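Local coordinates for histidine triad (HIT) protein (Marinobacter aquaeolei, PDB 3OHE), which probably acts as a hydrolase of the histidine triad (HIT) family, and binds calcium ions in the crystal, at residues A11-K15 and L25-D29; E18-V24 and I36-V41. One frame throughout, in Å; residues are numbered along the deposited sequence. Where two conformers were deposited one is given.

Interaction 1 of 2, residues A11-K15 and L25-D29; sequences ADTHK and LLMND. With CA (calcium ion), chain C.
His14 and Asn28 are brought together by their first torsions: the imidazole swings back beside its backbone N (chi1 -64°), while Asn28 sends CG anti to the backbone N (chi1 -165°), and the two planar groups meet obliquely, 65° apart. They sit at the open end of the antiparallel hairpin of strands 13-18 and 22-27, the first two of the HIT-domain sheet, where helix 7-12 leads in and a turn leads out. His14 NE2 lies 3.4 Å from Asn28 CG, and water 3, in the plane of the ring, bonds both His14 NE2 and Asn28 ND2. Asn28 OD1 accepts from the backbone N of Tyr117, which fixes the amide's rotation and directs ND2 to waters 1 and 3.

The backbone register is set by the hydrogen-bonded pair His14 and Leu26: His14 N donates to Leu26 O over 2.9 Å, and Leu26 N returns a straighter bond to His14 O (2.8 Å). Beyond the last bridge, Asn28 N reaches Asp12 O at 2.9 Å, tying the inverse gamma turn centred on Asn28 to the residue just ahead of strand 13-18. The selenium of Met27, a selenomethionine, rests 3.6 Å from that same Asp12 O. Across the other face, Leu25 spreads its branches over two neighbours, CD1 against Thr13 OG1 and CD2 against the CA and CG of Lys15.

A calcium ion adjoins strand 13-18, coordinated by Ala10 O, Thr13 O and waters 2, 4 and 5. Thr13 OG1, hydrogen-bonded to Leu9 O, also accepts from water 2 at 2.8 Å, while water 4 lies 3.0 Å from His14 ND1.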
loop_
_atom_site.group_PDB
_atom_site.type_symbol
_atom_site.label_atom_id
_atom_site.label_comp_id
_atom_site.label_asym_id
_atom_site.label_seq_id
_atom_site.Cartn_x
_atom_site.Cartn_y
_atom_site.Cartn_z
ATOM N N ALA A 11 -19.290 9.291 0.155
ATOM C CA ALA A 11 -20.346 8.481 0.758
ATOM C C ALA A 11 -19.852 7.545 1.872
ATOM O O ALA A 11 -20.562 7.289 2.844
ATOM C CB ALA A 11 -21.071 7.675 -0.315
ATOM N N ASP A 12 -18.632 7.043 1.726
ATOM C CA ASP A 12 -18.091 5.971 2.571
ATOM C C ASP A 12 -17.295 6.506 3.753
ATOM O O ASP A 12 -16.802 5.697 4.567
ATOM C CB ASP A 12 -17.190 5.043 1.743
ATOM C CG ASP A 12 -17.945 4.108 0.835
ATOM O OD1 ASP A 12 -19.189 4.034 0.916
ATOM O OD2 ASP A 12 -17.242 3.412 0.036
ATOM N N THR A 13 -17.144 7.832 3.858
ATOM C CA THR A 13 -16.237 8.445 4.841
ATOM C C THR A 13 -16.852 9.648 5.533
ATOM O O THR A 13 -17.882 10.206 5.100
ATOM C CB THR A 13 -14.913 8.895 4.184
ATOM O OG1 THR A 13 -15.189 10.012 3.323
ATOM C CG2 THR A 13 -14.175 7.814 3.440
ATOM N N HIS A 14 -16.220 10.021 6.633
ATOM C CA HIS A 14 -16.423 11.323 7.294
ATOM C C HIS A 14 -15.143 12.144 7.174
ATOM O O HIS A 14 -14.060 11.605 7.304
ATOM C CB HIS A 14 -16.754 11.116 8.766
ATOM C CG HIS A 14 -18.045 10.405 8.986
ATOM N ND1 HIS A 14 -19.254 10.892 8.529
ATOM C CD2 HIS A 14 -18.315 9.235 9.612
ATOM C CE1 HIS A 14 -20.215 10.052 8.889
ATOM N NE2 HIS A 14 -19.672 9.049 9.558
ATOM N N LYS A 15 -15.252 13.439 6.913
ATOM C CA LYS A 15 -14.066 14.268 6.753
ATOM C C LYS A 15 -13.458 14.654 8.114
ATOM O O LYS A 15 -14.106 15.301 8.940
ATOM C CB LYS A 15 -14.365 15.522 5.924
ATOM C CG LYS A 15 -13.112 16.336 5.543
ATOM C CD LYS A 15 -13.472 17.680 4.929
ATOM C CE LYS A 15 -12.228 18.528 4.639
ATOM N NZ LYS A 15 -12.557 19.979 4.344
ATOM N N LEU A 25 -9.709 11.585 5.477
ATOM C CA LEU A 25 -11.036 11.013 5.609
ATOM C C LEU A 25 -11.009 9.827 6.548
ATOM O O LEU A 25 -10.117 9.007 6.496
ATOM C CB LEU A 25 -11.542 10.596 4.226
ATOM C CG LEU A 25 -11.528 11.651 3.113
ATOM C CD1 LEU A 25 -12.085 11.019 1.837
ATOM C CD2 LEU A 25 -12.293 12.958 3.526
ATOM N N LEU A 26 -12.046 9.720 7.368
ATOM C CA LEU A 26 -12.264 8.564 8.222
ATOM C C LEU A 26 -13.137 7.555 7.473
ATOM O O LEU A 26 -14.270 7.874 7.120
ATOM C CB LEU A 26 -13.016 8.982 9.475
ATOM C CG LEU A 26 -13.317 7.907 10.530
ATOM C CD1 LEU A 26 -12.003 7.408 11.164
ATOM C CD2 LEU A 26 -14.301 8.492 11.572
HETATM N N MSE A 27 -12.635 6.365 7.223
HETATM C CA MSE A 27 -13.486 5.305 6.642
HETATM C C MSE A 27 -14.579 5.007 7.648
HETATM O O MSE A 27 -14.276 4.762 8.809
HETATM C CB MSE A 27 -12.668 4.052 6.302
HETATM C CG MSE A 27 -13.489 2.989 5.614
HETATM SE SE MSE A 27 -14.096 3.501 3.833
HETATM C CE MSE A 27 -12.682 2.633 2.861
ATOM N N ASN A 28 -15.841 5.040 7.195
ATOM C CA ASN A 28 -16.974 4.920 8.106
ATOM C C ASN A 28 -17.310 3.473 8.493
ATOM O O ASN A 28 -18.426 2.997 8.272
ATOM C CB ASN A 28 -18.212 5.629 7.522
ATOM C CG ASN A 28 -19.277 5.847 8.562
ATOM O OD1 ASN A 28 -18.999 5.875 9.770
ATOM N ND2 ASN A 28 -20.509 5.976 8.108
ATOM N N ASP A 29 -16.294 2.805 9.015
ATOM C CA ASP A 29 -16.355 1.451 9.546
ATOM C C ASP A 29 -15.549 1.478 10.821
ATOM O O ASP A 29 -14.321 1.577 10.778
ATOM C CB ASP A 29 -15.810 0.424 8.538
ATOM C CG ASP A 29 -15.959 -1.013 9.036
ATOM O OD1 ASP A 29 -16.485 -1.203 10.175
ATOM O OD2 ASP A 29 -15.502 -1.924 8.311
HETATM CA CA CA C . -18.809 12.103 3.789
HETATM O O HOH W 1 -20.969 5.572 5.151
HETATM O O HOH W 2 -16.208 12.622 3.552
HETATM O O HOH W 3 -21.782 7.339 10.521
HETATM O O HOH W 4 -19.754 12.590 6.105
HETATM O O HOH W 5 -20.654 12.781 2.491
#

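Interaction 2 of 2, residues E18-V24 and I36-V41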
loop_
_atom_site.group_PDB
_atom_site.type_symbol
_atom_site.label_atom_id
_atom_site.label_comp_id
_atom_site.label_asym_id
_atom_site.label_seq_id
_atom_site.Cartn_x
_atom_site.Cartn_y
_atom_site.Cartn_z
ATOM N N GLU A 18 -7.750 18.432 6.775
ATOM C CA GLU A 18 -6.977 18.650 5.555
ATOM C C GLU A 18 -5.500 18.710 5.901
ATOM O O GLU A 18 -5.093 19.498 6.768
ATOM C CB GLU A 18 -7.339 20.010 4.926
ATOM C CG GLU A 18 -8.793 20.141 4.566
ATOM C CD GLU A 18 -9.218 21.529 4.105
ATOM O OE1 GLU A 18 -8.500 22.510 4.381
ATOM O OE2 GLU A 18 -10.302 21.588 3.485
ATOM N N SER A 19 -4.701 17.938 5.191
ATOM C CA SER A 19 -3.257 18.138 5.217
ATOM C C SER A 19 -2.894 19.151 4.120
ATOM O O SER A 19 -3.766 19.622 3.372
ATOM C CB SER A 19 -2.551 16.833 4.981
ATOM O OG SER A 19 -2.850 16.319 3.701
ATOM N N ARG A 20 -1.609 19.438 3.967
ATOM C CA ARG A 20 -1.170 20.355 2.931
ATOM C C ARG A 20 -1.612 19.867 1.557
ATOM O O ARG A 20 -2.141 20.652 0.755
ATOM C CB ARG A 20 0.339 20.556 2.987
ATOM C CG ARG A 20 0.816 21.779 2.197
ATOM C CD ARG A 20 2.288 22.076 2.372
ATOM N NE ARG A 20 2.559 22.367 3.784
ATOM C CZ ARG A 20 3.765 22.629 4.267
ATOM N NH1 ARG A 20 4.818 22.613 3.465
ATOM N NH2 ARG A 20 3.918 22.848 5.571
ATOM N N LEU A 21 -1.470 18.564 1.292
ATOM C CA LEU A 21 -1.807 18.016 -0.016
ATOM C C LEU A 21 -3.168 17.306 -0.108
ATOM O O LEU A 21 -3.711 17.217 -1.215
ATOM C CB LEU A 21 -0.684 17.029 -0.415
ATOM C CG LEU A 21 -0.817 16.292 -1.760
ATOM C CD1 LEU A 21 -0.781 17.294 -2.910
ATOM C CD2 LEU A 21 0.292 15.249 -1.882
ATOM N N CYS A 22 -3.676 16.786 1.006
ATOM C CA CYS A 22 -4.738 15.784 0.966
ATOM C C CYS A 22 -5.959 16.117 1.791
ATOM O O CYS A 22 -5.885 16.733 2.872
ATOM C CB CYS A 22 -4.243 14.428 1.492
ATOM S SG CYS A 22 -2.833 13.728 0.597
ATOM N N ASP A 23 -7.111 15.629 1.330
ATOM C CA ASP A 23 -8.234 15.466 2.241
ATOM C C ASP A 23 -7.982 14.253 3.116
ATOM O O ASP A 23 -7.548 13.194 2.644
ATOM C CB ASP A 23 -9.547 15.304 1.453
ATOM C CG ASP A 23 -10.067 16.619 0.868
ATOM O OD1 ASP A 23 -9.548 17.723 1.181
ATOM O OD2 ASP A 23 -11.064 16.559 0.076
ATOM N N VAL A 24 -8.283 14.403 4.408
ATOM C CA VAL A 24 -8.054 13.361 5.393
ATOM C C VAL A 24 -9.408 12.848 5.814
ATOM O O VAL A 24 -10.201 13.608 6.416
ATOM C CB VAL A 24 -7.231 13.859 6.599
ATOM C CG1 VAL A 24 -6.864 12.666 7.518
ATOM C CG2 VAL A 24 -5.987 14.589 6.141
ATOM N N ILE A 36 -8.009 7.625 5.353
ATOM C CA ILE A 36 -7.681 7.677 3.949
ATOM C C ILE A 36 -7.121 9.061 3.652
ATOM O O ILE A 36 -7.699 10.063 4.071
ATOM C CB ILE A 36 -8.938 7.372 3.118
ATOM C CG1 ILE A 36 -9.479 5.971 3.483
ATOM C CG2 ILE A 36 -8.641 7.463 1.625
ATOM C CD1 ILE A 36 -10.754 5.617 2.793
ATOM N N LEU A 37 -5.989 9.108 2.939
ATOM C CA LEU A 37 -5.462 10.357 2.379
ATOM C C LEU A 37 -5.804 10.433 0.912
ATOM O O LEU A 37 -5.493 9.501 0.159
ATOM C CB LEU A 37 -3.940 10.445 2.537
ATOM C CG LEU A 37 -3.398 10.556 3.947
ATOM C CD1 LEU A 37 -1.859 10.607 3.900
ATOM C CD2 LEU A 37 -3.968 11.782 4.641
ATOM N N VAL A 38 -6.464 11.516 0.509
ATOM C CA VAL A 38 -6.844 11.726 -0.894
ATOM C C VAL A 38 -6.128 12.992 -1.388
ATOM O O VAL A 38 -6.530 14.113 -1.062
ATOM C CB VAL A 38 -8.336 11.890 -1.097
ATOM C CG1 VAL A 38 -8.655 11.856 -2.608
ATOM C CG2 VAL A 38 -9.136 10.796 -0.345
ATOM N N PRO A 39 -5.058 12.836 -2.207
ATOM C CA PRO A 39 -4.380 14.022 -2.718
ATOM C C PRO A 39 -5.341 14.853 -3.582
ATOM O O PRO A 39 -6.043 14.303 -4.431
ATOM C CB PRO A 39 -3.244 13.442 -3.581
ATOM C CG PRO A 39 -3.060 12.094 -3.096
ATOM C CD PRO A 39 -4.371 11.595 -2.586
ATOM N N ARG A 40 -5.358 16.160 -3.332
ATOM C CA ARG A 40 -6.292 17.063 -4.024
ATOM C C ARG A 40 -5.705 17.477 -5.380
ATOM O O ARG A 40 -5.403 18.641 -5.626
ATOM C CB ARG A 40 -6.593 18.289 -3.182
ATOM C CG ARG A 40 -7.404 17.996 -1.925
ATOM C CD ARG A 40 -7.839 19.298 -1.250
ATOM N NE ARG A 40 -6.659 19.967 -0.746
ATOM C CZ ARG A 40 -6.115 19.682 0.440
ATOM N NH1 ARG A 40 -6.772 18.930 1.313
ATOM N NH2 ARG A 40 -4.968 20.187 0.807
ATOM N N VAL A 41 -5.548 16.497 -6.246
ATOM C CA VAL A 41 -4.961 16.671 -7.582
ATOM C C VAL A 41 -5.901 15.935 -8.530
ATOM O O VAL A 41 -6.151 14.749 -8.351
ATOM C CB VAL A 41 -3.541 16.102 -7.665
ATOM C CG1 VAL A 41 -2.973 16.291 -9.083
ATOM C CG2 VAL A 41 -2.612 16.738 -6.622
#
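Cys22, Val24, Leu37 and Pro39 form the apolar centre, all on one face of the antiparallel strands 22-27 and 34-39. Val24 and Leu37 run alongside each other in the same direction, with CG2 of Val24 3.8 Å from CD2 of Leu37. With SG anti to its carbonyl carbon (chi1 -59°), Cys22 sets the sulfur against both Leu37 CB and Pro39 CG, each at 4.0 Å. Farther out, Leu21 CG meets Pro39 CB and its CD1 meets Val41 CG2.

Asp23 and Val38 pair through two backbone bonds, Val38 N to Asp23 O being the straighter. The next link, Arg40 N to Leu21 O (2.9 Å), starts the polar edge. Bent at chi3 (-67°), the Arg40 chain carries its guanidinium back over the 19-22 turn, where Leu21 O lies 3.7 Å above one face. NH2 donates almost linearly to Ser19 O, exactly in the guanidinium plane. NH1 makes a salt bridge of 3.0 Å to Asp23 OD1, from the anti side and tilted out of the carboxylate plane. Replacing Arg40 with an alanine is likely to leave the Asp23 carboxylate without its charge partner and the Ser19 carbonyl without this donor. Ser19 OG, accepting from Cys22 N in an ST motif, is also hydrogen-bonded to Glu61 OE1 on helix 52-72. The whole, with an inverse gamma turn centred on Arg40, belongs to the beta hairpin of strands 22-27 and 34-39 in the antiparallel sheet of the HIT domain.

Overall arrangement
Interactions 1 and 2 share strand 22-27, which is paired with strand 13-18 on one edge and strand 34-39 on the other; their centres lie 13 Å apart. They meet where Leu25 O probably accepts a hydrogen bond from Ile36 N (2.8 Å), and where Leu25 CD1 packs on Val38 CG2 at 3.7 Å. The calcium held by Ala10 and Thr13 belongs to interaction 1; the side chain of Asp23 in interaction 2 lies about 10 Å from a bound calcium ion. Toward strand 92-97, Ile36 touches His93 and Leu37 touches His94; both lie in 89-94, Gln-Leu-His-Leu-His-His, which matches the HIT motif except for glutamine in the first histidine's place, so interaction 2 probably borders the active site.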